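Local structure of SusD/RagB family nutrient-binding outer membrane lipoprotein (Bacteroides vulgatus, 4F7A) at residues A[269-272]-A[278-281]. The protein is a SusD-like outer-membrane lipoprotein with a TPR-like helical fold that probably binds mucin O-glycans for nutrient uptake. Sequence-based numbering, arbitrary orientation.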
loop_
_atom_site.group_PDB
_atom_site.type_symbol
_atom_site.label_atom_id
_atom_site.label_comp_id
_atom_site.label_asym_id
_atom_site.label_seq_id
_atom_site.Cartn_x
_atom_site.Cartn_y
_atom_site.Cartn_z
ATOM N N SER A 269 12.542 3.206 -15.281
ATOM C CA SER A 269 13.015 4.571 -15.519
ATOM C C SER A 269 13.738 5.163 -14.303
ATOM O O SER A 269 14.839 5.698 -14.432
ATOM C CB SER A 269 11.855 5.485 -15.920
ATOM O OG SER A 269 12.285 6.826 -15.954
ATOM N N VAL A 270 13.095 5.054 -13.137
ATOM C CA VAL A 270 13.620 5.602 -11.911
ATOM C C VAL A 270 14.891 4.879 -11.451
ATOM O O VAL A 270 15.908 5.506 -11.194
ATOM C CB VAL A 270 12.522 5.621 -10.790
ATOM C CG1 VAL A 270 13.121 5.954 -9.455
ATOM C CG2 VAL A 270 11.401 6.595 -11.168
ATOM N N LEU A 271 14.834 3.565 -11.326
ATOM C CA LEU A 271 15.945 2.851 -10.757
ATOM C C LEU A 271 17.165 2.850 -11.692
ATOM O O LEU A 271 18.305 2.948 -11.222
ATOM C CB LEU A 271 15.511 1.445 -10.356
ATOM C CG LEU A 271 14.467 1.314 -9.232
ATOM C CD1 LEU A 271 14.143 -0.189 -8.951
ATOM C CD2 LEU A 271 14.899 1.988 -7.962
ATOM N N ASN A 272 16.943 2.778 -13.007
ATOM C CA ASN A 272 18.067 2.891 -13.951
ATOM C C ASN A 272 18.688 4.288 -13.901
ATOM O O ASN A 272 19.902 4.428 -13.820
ATOM C CB ASN A 272 17.647 2.622 -15.402
ATOM C CG ASN A 272 17.519 1.138 -15.711
ATOM O OD1 ASN A 272 18.421 0.367 -15.405
ATOM N ND2 ASN A 272 16.424 0.749 -16.385
ATOM N N ARG A 278 19.350 -0.731 -5.365
ATOM C CA ARG A 278 18.256 -1.656 -5.109
ATOM C C ARG A 278 17.747 -2.335 -6.403
ATOM O O ARG A 278 16.981 -3.311 -6.331
ATOM C CB ARG A 278 17.109 -0.947 -4.395
ATOM C CG ARG A 278 17.431 -0.516 -2.972
ATOM C CD ARG A 278 16.467 0.546 -2.452
ATOM N NE ARG A 278 16.635 1.857 -3.086
ATOM C CZ ARG A 278 16.095 2.990 -2.609
ATOM N NH1 ARG A 278 15.361 2.986 -1.499
ATOM N NH2 ARG A 278 16.287 4.136 -3.242
ATOM N N ILE A 279 18.148 -1.825 -7.570
ATOM C CA ILE A 279 17.595 -2.312 -8.835
ATOM C C ILE A 279 17.750 -3.851 -8.988
ATOM O O ILE A 279 16.802 -4.535 -9.371
ATOM C CB ILE A 279 18.165 -1.526 -10.053
ATOM C CG1 ILE A 279 17.299 -1.767 -11.300
ATOM C CG2 ILE A 279 19.625 -1.861 -10.315
ATOM C CD1 ILE A 279 17.595 -0.817 -12.495
ATOM N N SER A 280 18.922 -4.390 -8.666
ATOM C CA SER A 280 19.195 -5.824 -8.889
ATOM C C SER A 280 18.677 -6.666 -7.723
ATOM O O SER A 280 18.601 -7.883 -7.811
ATOM C CB SER A 280 20.694 -6.102 -9.083
ATOM O OG SER A 280 21.448 -5.897 -7.901
ATOM N N ILE A 281 18.328 -5.997 -6.626
ATOM C CA ILE A 281 17.683 -6.647 -5.479
ATOM C C ILE A 281 16.195 -6.859 -5.746
ATOM O O ILE A 281 15.640 -7.942 -5.507
ATOM C CB ILE A 281 17.875 -5.837 -4.187
ATOM C CG1 ILE A 281 19.369 -5.684 -3.867
ATOM C CG2 ILE A 281 17.139 -6.534 -2.998
ATOM C CD1 ILE A 281 19.658 -4.653 -2.684
#
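Asn272, whose side-chain amide meets Ile279 through OD1, donates a hydrogen bond from ND2 to the carbonyl O of Tyr295, which holds the amide from its ND2 end. OD1 lies 3.2 Å from the methyl CD1 of Ile279, a close van der Waals contact and not a hydrogen bond. No hydrogen bond links 269-272 to 278-281, and Ile279 makes the apolar joint. With CG1 anti to its backbone N (chi1 -164°), Ile279 reaches out to helix 265-273. Its CD1 sits 3.7 Å from CB of Leu271 and also touches the backbone N of Asn272. The Asn272 and Ile279 side chains cross at about a right angle. CG1 of Ile279 follows at 3.8 Å from the same Leu271 CB, and CD1 of Leu271 passes 4.1 Å from CA of Ile279. Leu271 is buried and also packs on Ile429 of helix 416-431. Arg278, at the start of 278-281, forms a salt bridge with Asp276 and hydrogen-bonds to Ser367 and Gln426, linking 278-281 to helices 356-371 and 416-431. After helix 265-273 the chain turns away through a short connection, and the single-turn helix 279-282 packs on the end of that helix, beside the helical body of the SusD-like fold.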